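Local coordinates for vaginolysin (Gardnerella vaginalis, PDB 5IMY), which probably binds cholesterol-containing host membranes and perforates them, as a secreted haemolytic toxin of the cholesterol-dependent cytolysin family, at residues L108-R113 / K243-D248; G127-V132 / N154-A159; A182-D187 / T209-F214; V391-I396 / E453-V458. All blocks are in the same frame, centred on the assembly; numbering follows the deposited sequence.

Contact 1: L108-R113 / K243-D248; sequences LISANR and KNRGVD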
# COMPACT_ATOMS: atom_id res chain seq x y z
N LEU A 108 -21.66 -31.23 34.21
CA LEU A 108 -21.32 -32.63 34.37
C LEU A 108 -22.43 -33.53 33.84
O LEU A 108 -23.59 -33.13 33.73
CB LEU A 108 -21.05 -32.96 35.84
CG LEU A 108 -19.94 -32.15 36.51
CD1 LEU A 108 -20.01 -32.30 38.02
CD2 LEU A 108 -18.58 -32.60 35.99
N ILE A 109 -22.05 -34.75 33.49
CA ILE A 109 -23.00 -35.82 33.20
C ILE A 109 -23.11 -36.65 34.47
O ILE A 109 -22.15 -37.33 34.87
CB ILE A 109 -22.55 -36.68 32.01
CG1 ILE A 109 -22.41 -35.83 30.75
CG2 ILE A 109 -23.55 -37.81 31.77
CD1 ILE A 109 -21.69 -36.53 29.62
N SER A 110 -24.27 -36.60 35.11
CA SER A 110 -24.50 -37.40 36.31
C SER A 110 -24.73 -38.84 35.90
O SER A 110 -25.61 -39.13 35.07
CB SER A 110 -25.70 -36.86 37.09
OG SER A 110 -26.05 -35.56 36.66
N ALA A 111 -23.93 -39.75 36.45
CA ALA A 111 -24.06 -41.17 36.15
C ALA A 111 -23.25 -41.94 37.17
O ALA A 111 -22.33 -41.40 37.80
CB ALA A 111 -23.57 -41.49 34.73
N ASN A 112 -23.61 -43.20 37.34
CA ASN A 112 -22.86 -44.07 38.23
C ASN A 112 -21.49 -44.34 37.62
O ASN A 112 -21.40 -44.97 36.56
CB ASN A 112 -23.61 -45.37 38.48
CG ASN A 112 -25.00 -45.14 39.04
OD1 ASN A 112 -25.26 -44.13 39.70
ND2 ASN A 112 -25.91 -46.07 38.77
N ARG A 113 -20.44 -43.88 38.28
CA ARG A 113 -19.09 -43.93 37.75
C ARG A 113 -18.32 -45.12 38.31
O ARG A 113 -18.68 -45.70 39.34
CB ARG A 113 -18.34 -42.64 38.06
CG ARG A 113 -18.89 -41.41 37.36
CD ARG A 113 -18.62 -41.46 35.86
NE ARG A 113 -17.19 -41.50 35.57
CZ ARG A 113 -16.40 -40.43 35.55
NH1 ARG A 113 -16.89 -39.23 35.81
NH2 ARG A 113 -15.11 -40.57 35.27
N LYS A 243 -28.58 -42.20 26.79
CA LYS A 243 -29.52 -41.69 25.79
C LYS A 243 -30.51 -40.73 26.43
O LYS A 243 -30.67 -39.59 25.97
CB LYS A 243 -30.24 -42.87 25.13
CG LYS A 243 -31.44 -42.51 24.25
CD LYS A 243 -31.02 -41.99 22.89
CE LYS A 243 -32.20 -41.94 21.93
NZ LYS A 243 -32.84 -43.28 21.75
N ASN A 244 -31.19 -41.18 27.48
CA ASN A 244 -31.94 -40.28 28.34
C ASN A 244 -30.95 -39.54 29.22
O ASN A 244 -30.18 -40.18 29.94
CB ASN A 244 -32.96 -41.04 29.18
CG ASN A 244 -33.45 -42.31 28.52
OD1 ASN A 244 -34.34 -42.28 27.66
ND2 ASN A 244 -32.88 -43.44 28.92
N ARG A 245 -30.98 -38.21 29.17
CA ARG A 245 -29.99 -37.30 29.75
C ARG A 245 -29.34 -36.48 28.63
O ARG A 245 -28.64 -35.50 28.90
CB ARG A 245 -28.89 -38.00 30.55
CG ARG A 245 -29.33 -38.45 31.93
CD ARG A 245 -28.17 -39.04 32.71
NE ARG A 245 -28.62 -39.71 33.92
CZ ARG A 245 -29.12 -39.09 34.98
NH1 ARG A 245 -29.23 -37.76 34.99
NH2 ARG A 245 -29.50 -39.79 36.04
N GLY A 246 -29.56 -36.89 27.39
CA GLY A 246 -29.07 -36.13 26.26
C GLY A 246 -27.65 -36.43 25.83
O GLY A 246 -26.97 -35.55 25.31
N VAL A 247 -27.18 -37.66 26.05
CA VAL A 247 -25.87 -38.09 25.59
C VAL A 247 -26.10 -38.91 24.32
O VAL A 247 -26.36 -40.11 24.38
CB VAL A 247 -25.11 -38.88 26.65
CG1 VAL A 247 -23.70 -39.20 26.17
CG2 VAL A 247 -25.06 -38.10 27.96
N ASP A 248 -26.00 -38.24 23.17
CA ASP A 248 -26.21 -38.87 21.88
C ASP A 248 -25.31 -38.17 20.88
O ASP A 248 -24.53 -37.28 21.23
CB ASP A 248 -27.69 -38.80 21.47
CG ASP A 248 -28.26 -37.40 21.60
OD1 ASP A 248 -27.64 -36.56 22.27
OD2 ASP A 248 -29.34 -37.15 21.02
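The guanidinium of R245 lies with one face against the backbone carbonyl of S110, whose O stands 3.3 Å above the guanidinium plane, displaced toward the rim. R245 NE is 3.3 Å from S110 O, yet the approach is from above the plane, so the N-H is poorly aimed and no hydrogen bond forms. R245 CD is also close, 3.5 Å from S110 O, because the side chain runs extended from CG to NE and carries its end out to the carbonyl. Among the buried side chains, V247 is set aslant to I109. V247 CG2, beside its backbone N because CG1 is anti to it (chi1 -175°), meets both I109 CG2 and I109 CD1 at 4.1 Å, a two-pronged apolar contact. R245 sits inside a type II turn from K243 to G246, closed by G246 N to K243 O at 3.2 Å, and V247 follows it. G246, with positive phi, is the C-prime residue of a Schellman motif that ends helix 240-243. Outside the segments, R96 of strand 94-96 touches both R245 and V247, the backbone of I109 pairs with L94, and V247 O accepts a hydrogen bond from Y28 OH.

Contact 2: G127-V132 / N154-A159; sequences GGESAV and NAQYGA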
# COMPACT_ATOMS: atom_id res chain seq x y z
N GLY A 127 7.85 -46.28 39.04
CA GLY A 127 6.68 -46.85 38.42
C GLY A 127 5.61 -47.16 39.44
O GLY A 127 5.89 -47.80 40.46
N GLY A 128 4.38 -46.69 39.19
CA GLY A 128 3.29 -46.87 40.13
C GLY A 128 3.25 -45.87 41.26
O GLY A 128 2.20 -45.74 41.91
N GLU A 129 4.35 -45.17 41.53
CA GLU A 129 4.37 -44.21 42.63
C GLU A 129 3.64 -42.92 42.27
O GLU A 129 3.00 -42.31 43.13
CB GLU A 129 5.82 -43.89 43.02
CG GLU A 129 6.19 -44.28 44.44
CD GLU A 129 7.50 -43.67 44.89
OE1 GLU A 129 8.17 -43.02 44.06
OE2 GLU A 129 7.86 -43.82 46.08
N SER A 130 3.72 -42.50 41.01
CA SER A 130 3.17 -41.22 40.59
C SER A 130 1.67 -41.28 40.28
O SER A 130 1.11 -40.28 39.82
CB SER A 130 3.91 -40.71 39.35
OG SER A 130 3.49 -41.38 38.18
N ALA A 131 1.02 -42.42 40.51
CA ALA A 131 -0.39 -42.58 40.21
C ALA A 131 -1.17 -42.89 41.48
O ALA A 131 -0.62 -43.40 42.47
CB ALA A 131 -0.62 -43.68 39.18
N VAL A 132 -2.46 -42.58 41.45
CA VAL A 132 -3.37 -42.88 42.55
C VAL A 132 -4.73 -43.19 41.95
O VAL A 132 -5.15 -42.58 40.96
CB VAL A 132 -3.46 -41.72 43.56
CG1 VAL A 132 -3.77 -40.41 42.85
CG2 VAL A 132 -4.51 -42.01 44.63
N ASN A 154 6.33 -33.54 47.37
CA ASN A 154 7.07 -32.48 48.04
C ASN A 154 7.86 -33.01 49.23
O ASN A 154 8.92 -32.48 49.56
CB ASN A 154 6.12 -31.37 48.49
CG ASN A 154 5.52 -30.61 47.33
OD1 ASN A 154 6.10 -30.55 46.24
ND2 ASN A 154 4.36 -30.00 47.55
N ALA A 155 7.35 -34.05 49.90
CA ALA A 155 8.03 -34.59 51.07
C ALA A 155 9.18 -35.51 50.68
O ALA A 155 10.23 -35.51 51.35
CB ALA A 155 7.03 -35.33 51.96
N GLN A 156 9.02 -36.29 49.62
CA GLN A 156 10.04 -37.24 49.20
C GLN A 156 11.07 -36.64 48.25
O GLN A 156 12.23 -37.05 48.28
CB GLN A 156 9.40 -38.45 48.53
CG GLN A 156 8.61 -39.36 49.46
CD GLN A 156 8.19 -40.65 48.79
OE1 GLN A 156 8.79 -41.07 47.80
NE2 GLN A 156 7.16 -41.29 49.33
N TYR A 157 10.66 -35.68 47.41
CA TYR A 157 11.54 -35.14 46.39
C TYR A 157 11.54 -33.62 46.31
O TYR A 157 12.27 -33.07 45.48
CB TYR A 157 11.15 -35.71 45.01
CG TYR A 157 11.04 -37.21 44.98
CD1 TYR A 157 12.16 -38.01 44.83
CD2 TYR A 157 9.80 -37.84 45.10
CE1 TYR A 157 12.06 -39.39 44.81
CE2 TYR A 157 9.69 -39.22 45.08
CZ TYR A 157 10.82 -39.99 44.93
OH TYR A 157 10.72 -41.36 44.91
N GLY A 158 10.76 -32.94 47.15
CA GLY A 158 10.78 -31.49 47.17
C GLY A 158 12.18 -30.95 47.41
O GLY A 158 12.69 -30.15 46.61
N ALA A 159 12.81 -31.38 48.50
CA ALA A 159 14.20 -31.01 48.76
C ALA A 159 15.07 -31.31 47.55
O ALA A 159 15.97 -30.52 47.21
CB ALA A 159 14.72 -31.76 49.99
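E129 and Y157 meet through side chains with unlike torsions: the glutamate sits off a staggered position at chi1 (-118°) but runs extended beyond CG, while the tyrosine places CG beside its backbone N and anti to its carbonyl carbon (chi1 -51°). Both thereby reach toward each other across backbones that stay well apart, with 11.1 Å between E129 CA and Q156 CA. Y157 OH donates to E129 OE1 at 3.2 Å, and OE1 receives it on its syn lone pair. The carboxylate is turned nearly perpendicular to the phenol, 80° between planes, and OE1 lies at the ring's edge, near its plane. OE1 also accepts the backbone N-H of H126, so two donors hold this oxygen and limit rotation of the carboxylate. Q156 approaches from the opposite direction, its CD 4.2 Å from E129 OE2. Nearby, K152 NZ is hydrogen-bonded to E129 O, and the ring of W153 meets that of Y157. The tyrosine belongs to the last part of helix 139-158, where the helix has a wider pi-type turn. Its side-chain hydrogen bond ties that helix to the connecting loop of a beta hairpin, formed by the consecutive antiparallel strands 116-120 and 131-134.

Contact 3: A182-D187 / T209-F214; sequences AKFGAD and TQIVNF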
# COMPACT_ATOMS: atom_id res chain seq x y z
N ALA A 182 -12.91 -14.90 20.74
CA ALA A 182 -12.58 -16.01 19.85
C ALA A 182 -11.15 -16.49 20.06
O ALA A 182 -10.86 -17.67 19.85
CB ALA A 182 -12.79 -15.60 18.40
N LYS A 183 -10.25 -15.59 20.48
CA LYS A 183 -8.86 -15.98 20.72
C LYS A 183 -8.69 -16.60 22.10
O LYS A 183 -8.00 -17.62 22.24
CB LYS A 183 -7.95 -14.76 20.59
CG LYS A 183 -6.47 -15.01 20.90
CD LYS A 183 -5.71 -15.47 19.66
CE LYS A 183 -4.45 -16.24 20.04
NZ LYS A 183 -3.65 -16.62 18.85
N PHE A 184 -9.31 -16.02 23.13
CA PHE A 184 -9.01 -16.36 24.51
C PHE A 184 -10.16 -17.05 25.24
O PHE A 184 -9.98 -17.44 26.40
CB PHE A 184 -8.62 -15.10 25.28
CG PHE A 184 -7.31 -14.50 24.83
CD1 PHE A 184 -6.17 -15.28 24.73
CD2 PHE A 184 -7.22 -13.15 24.51
CE1 PHE A 184 -4.97 -14.74 24.32
CE2 PHE A 184 -6.02 -12.60 24.10
CZ PHE A 184 -4.90 -13.40 24.00
N GLY A 185 -11.31 -17.22 24.61
CA GLY A 185 -12.41 -17.95 25.23
C GLY A 185 -13.69 -17.14 25.32
O GLY A 185 -13.66 -15.92 25.48
N ALA A 186 -14.83 -17.84 25.22
CA ALA A 186 -16.12 -17.17 25.25
C ALA A 186 -16.32 -16.33 26.50
O ALA A 186 -17.16 -15.42 26.49
CB ALA A 186 -17.24 -18.21 25.16
N ASP A 187 -15.57 -16.60 27.57
CA ASP A 187 -15.70 -15.86 28.82
C ASP A 187 -14.55 -14.87 29.02
O ASP A 187 -14.24 -14.52 30.17
CB ASP A 187 -15.77 -16.83 30.00
CG ASP A 187 -14.54 -17.71 30.11
OD1 ASP A 187 -13.83 -17.87 29.10
OD2 ASP A 187 -14.29 -18.25 31.21
N THR A 209 -2.47 -1.62 21.38
CA THR A 209 -2.63 -2.47 22.56
C THR A 209 -2.43 -3.93 22.18
O THR A 209 -2.87 -4.37 21.12
CB THR A 209 -4.01 -2.29 23.20
OG1 THR A 209 -4.19 -0.92 23.58
CG2 THR A 209 -4.16 -3.17 24.43
N GLN A 210 -1.76 -4.67 23.06
CA GLN A 210 -1.52 -6.09 22.88
C GLN A 210 -2.01 -6.83 24.12
O GLN A 210 -1.73 -6.41 25.24
CB GLN A 210 -0.03 -6.37 22.65
CG GLN A 210 0.26 -7.73 22.04
CD GLN A 210 -0.22 -7.84 20.61
OE1 GLN A 210 -0.54 -6.84 19.97
NE2 GLN A 210 -0.28 -9.07 20.10
N ILE A 211 -2.73 -7.92 23.90
CA ILE A 211 -3.23 -8.78 24.98
C ILE A 211 -2.53 -10.12 24.87
O ILE A 211 -2.45 -10.70 23.79
CB ILE A 211 -4.76 -8.95 24.90
CG1 ILE A 211 -5.45 -7.58 24.92
CG2 ILE A 211 -5.25 -9.82 26.05
CD1 ILE A 211 -5.14 -6.73 26.13
N VAL A 212 -2.02 -10.61 26.00
CA VAL A 212 -1.22 -11.83 26.03
C VAL A 212 -1.61 -12.65 27.25
O VAL A 212 -1.62 -12.14 28.37
CB VAL A 212 0.29 -11.52 26.05
CG1 VAL A 212 1.10 -12.81 26.02
CG2 VAL A 212 0.66 -10.63 24.87
N ASN A 213 -1.94 -13.92 27.02
CA ASN A 213 -2.23 -14.87 28.09
C ASN A 213 -0.97 -15.69 28.36
O ASN A 213 -0.48 -16.38 27.46
CB ASN A 213 -3.40 -15.78 27.71
CG ASN A 213 -3.82 -16.70 28.83
OD1 ASN A 213 -3.65 -16.39 30.01
ND2 ASN A 213 -4.38 -17.85 28.47
N PHE A 214 -0.44 -15.60 29.58
CA PHE A 214 0.73 -16.37 29.98
C PHE A 214 0.30 -17.54 30.85
O PHE A 214 -0.43 -17.35 31.83
CB PHE A 214 1.73 -15.49 30.74
CG PHE A 214 2.48 -14.53 29.88
CD1 PHE A 214 3.59 -14.95 29.15
CD2 PHE A 214 2.10 -13.21 29.79
CE1 PHE A 214 4.28 -14.07 28.36
CE2 PHE A 214 2.79 -12.32 29.00
CZ PHE A 214 3.89 -12.75 28.28
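The backbone polar groups of I211, V212 and N213, against which F184 packs, are taken up by neighbouring strands: I211 pairs with A172, N213 with D170, and V212, on the other side, with V267. No hydrogen bond crosses to 182-187, so these two segments meet by packing alone. In the cholesterol-dependent cytolysin fold this is probably the central sheet of domain 3, with helix 177-184 part of the helical segment that in relatives unfolds into a membrane-spanning beta hairpin. F184 closes helix 177-184, and its ring points at strand 208-223 and meets it obliquely. The nearest approach is F184 CE2 to I211 CG2 at 3.5 Å. That methyl is anti to the isoleucine N, with CG1 turned beside the N (chi1 -56°), and the rest of I211 turns off elsewhere. Along the other flank, F184 CE1 lies 3.9 Å from N213 CB; the two side chains run alongside in opposing senses, with ring and amide planes 84° apart. Between these points F184 CZ reaches the backbone, 3.7 Å from I211 O. F188 adds a second aromatic ring beside F184. Next to F184 in the helix, K183 turns its NZ to an acidic side chain of another protein chain, outside this contact, in a salt bridge, while K183 CG stands 3.6 Å above the F184 ring plane, over the centre.

Contact 4: V391-I396 / E453-V458; sequences VARYYI and EPWRTV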
# COMPACT_ATOMS: atom_id res chain seq x y z
N VAL A 391 31.09 31.62 -5.41
CA VAL A 391 29.74 31.24 -5.82
C VAL A 391 29.55 29.76 -5.56
O VAL A 391 30.47 28.95 -5.74
CB VAL A 391 29.50 31.59 -7.30
CG1 VAL A 391 28.06 31.29 -7.69
CG2 VAL A 391 29.84 33.05 -7.56
N ALA A 392 28.34 29.39 -5.13
CA ALA A 392 28.00 28.01 -4.86
C ALA A 392 26.65 27.68 -5.49
O ALA A 392 25.83 28.56 -5.75
CB ALA A 392 27.96 27.72 -3.35
N ARG A 393 26.45 26.38 -5.72
CA ARG A 393 25.17 25.85 -6.18
C ARG A 393 24.80 24.68 -5.29
O ARG A 393 25.59 24.23 -4.46
CB ARG A 393 25.24 25.42 -7.65
CG ARG A 393 25.39 26.58 -8.62
CD ARG A 393 25.20 26.14 -10.06
NE ARG A 393 26.37 25.45 -10.59
CZ ARG A 393 26.46 24.99 -11.83
NH1 ARG A 393 25.45 25.14 -12.68
NH2 ARG A 393 27.56 24.37 -12.23
N TYR A 394 23.58 24.19 -5.43
CA TYR A 394 23.13 23.02 -4.69
C TYR A 394 22.49 22.03 -5.64
O TYR A 394 21.85 22.41 -6.62
CB TYR A 394 22.15 23.40 -3.56
CG TYR A 394 22.80 24.10 -2.38
CD1 TYR A 394 23.49 23.38 -1.42
CD2 TYR A 394 22.70 25.48 -2.23
CE1 TYR A 394 24.08 24.01 -0.33
CE2 TYR A 394 23.29 26.12 -1.15
CZ TYR A 394 23.97 25.38 -0.21
OH TYR A 394 24.55 26.01 0.87
N TYR A 395 22.69 20.75 -5.35
CA TYR A 395 22.05 19.66 -6.09
C TYR A 395 21.51 18.67 -5.06
O TYR A 395 22.27 17.89 -4.48
CB TYR A 395 23.02 19.00 -7.06
CG TYR A 395 23.48 19.93 -8.16
CD1 TYR A 395 22.72 20.11 -9.31
CD2 TYR A 395 24.68 20.62 -8.05
CE1 TYR A 395 23.14 20.96 -10.31
CE2 TYR A 395 25.10 21.47 -9.05
CZ TYR A 395 24.33 21.64 -10.18
OH TYR A 395 24.75 22.48 -11.18
N ILE A 396 20.20 18.70 -4.84
CA ILE A 396 19.55 17.91 -3.80
C ILE A 396 18.44 17.10 -4.45
O ILE A 396 17.56 17.67 -5.11
CB ILE A 396 19.01 18.80 -2.67
CG1 ILE A 396 20.17 19.50 -1.96
CG2 ILE A 396 18.17 17.99 -1.68
CD1 ILE A 396 19.75 20.56 -0.96
N GLU A 453 34.65 25.84 -17.29
CA GLU A 453 35.49 25.03 -16.41
C GLU A 453 34.62 24.36 -15.35
O GLU A 453 33.66 24.96 -14.85
CB GLU A 453 36.54 25.90 -15.72
CG GLU A 453 37.95 25.74 -16.28
CD GLU A 453 38.98 26.55 -15.51
OE1 GLU A 453 38.71 27.73 -15.22
OE2 GLU A 453 40.05 26.00 -15.20
N PRO A 454 34.92 23.11 -14.98
CA PRO A 454 34.06 22.41 -14.02
C PRO A 454 34.14 23.02 -12.62
O PRO A 454 35.20 23.42 -12.16
CB PRO A 454 34.60 20.98 -14.03
CG PRO A 454 36.00 21.10 -14.51
CD PRO A 454 36.01 22.26 -15.46
N TRP A 455 32.98 23.09 -11.97
CA TRP A 455 32.91 23.49 -10.57
C TRP A 455 33.70 22.52 -9.70
O TRP A 455 33.91 21.35 -10.04
CB TRP A 455 31.45 23.53 -10.11
CG TRP A 455 30.79 24.88 -10.15
CD1 TRP A 455 30.23 25.55 -9.11
CD2 TRP A 455 30.60 25.71 -11.31
NE1 TRP A 455 29.71 26.74 -9.52
CE2 TRP A 455 29.92 26.87 -10.87
CE3 TRP A 455 30.93 25.59 -12.66
CZ2 TRP A 455 29.58 27.90 -11.74
CZ3 TRP A 455 30.59 26.62 -13.52
CH2 TRP A 455 29.92 27.76 -13.06
N ARG A 456 34.13 23.01 -8.54
CA ARG A 456 34.90 22.23 -7.58
C ARG A 456 33.97 21.71 -6.50
O ARG A 456 33.29 22.49 -5.83
CB ARG A 456 36.02 23.06 -6.97
CG ARG A 456 36.63 22.46 -5.71
CD ARG A 456 37.86 23.22 -5.28
NE ARG A 456 38.34 22.81 -3.96
CZ ARG A 456 39.48 23.23 -3.42
NH1 ARG A 456 40.27 24.07 -4.07
NH2 ARG A 456 39.83 22.80 -2.21
N THR A 457 33.95 20.39 -6.31
CA THR A 457 32.96 19.75 -5.44
C THR A 457 33.35 19.92 -3.98
O THR A 457 34.41 19.45 -3.55
CB THR A 457 32.83 18.27 -5.78
OG1 THR A 457 32.38 18.12 -7.13
CG2 THR A 457 31.83 17.59 -4.84
N VAL A 458 32.49 20.60 -3.22
CA VAL A 458 32.52 20.59 -1.77
C VAL A 458 31.36 19.73 -1.30
O VAL A 458 30.24 19.85 -1.82
CB VAL A 458 32.41 22.01 -1.19
CG1 VAL A 458 32.80 22.02 0.29
CG2 VAL A 458 33.27 22.99 -1.98
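R393 puts its guanidinium over the indole of W455, and nearly all the close packing of this contact is in that pair. R393 CZ stands 4.2 Å from the centroid of the six-membered ring and 15° off its normal, which defines a cation-pi interaction over the face. The two planes are nevertheless tilted by 48°, so the guanidinium does not lie flat: its NH2 dips closest, 3.4 Å from W455 CD2, while R393 NE, at 3.7 Å from W455 NE1, spans the pyrrole side. The arginine reaches this position through a bend at chi3 (-77°), and the two side chains cross at about a right angle. On the guanidinium face opposite W455, Y395 OH sits 3.0 Å above the plane and over its centre, leaving the group between a phenol oxygen and an indole; the angle at NH1 is too poor for a hydrogen bond.

The other part of the contact is loose. V391 O comes no nearer than 4.4 Å to W455 NE1, obliquely and without a bond, and the V391 side chain stays farther off. All three touching residues are partly exposed, so the cation-pi pair lies at the surface. Beyond the segments, V445 touches W455, and Y395 packs on an acidic side chain of another protein chain. The sequence E453-R456 matches the end of the tryptophan-rich undecapeptide that marks domain 4 of cholesterol-dependent cytolysins, the beta-sandwich that in relatives recognises the membrane.

How the contacts relate
Contacts 1, 2 and 3 lie in the larger cytolysin part of the chain, contact 4 in the C-terminal beta-sandwich. Along the chain, contacts 2 and 3 follow one another, both between the two segments of contact 1. The centres of contacts 2 and 3 are about 35 Å apart, yet both reach the same large antiparallel sheet. Contact 1 approaches contact 2 to about 12 Å and contact 3 to about 15 Å between nearest atoms, touching neither. Contact 4, at the probable membrane-recognising end, is remote: its centre is about 91 Å from that of contact 1 and about 61 Å from that of contact 3, which lies in the part that in relatives inserts into the membrane.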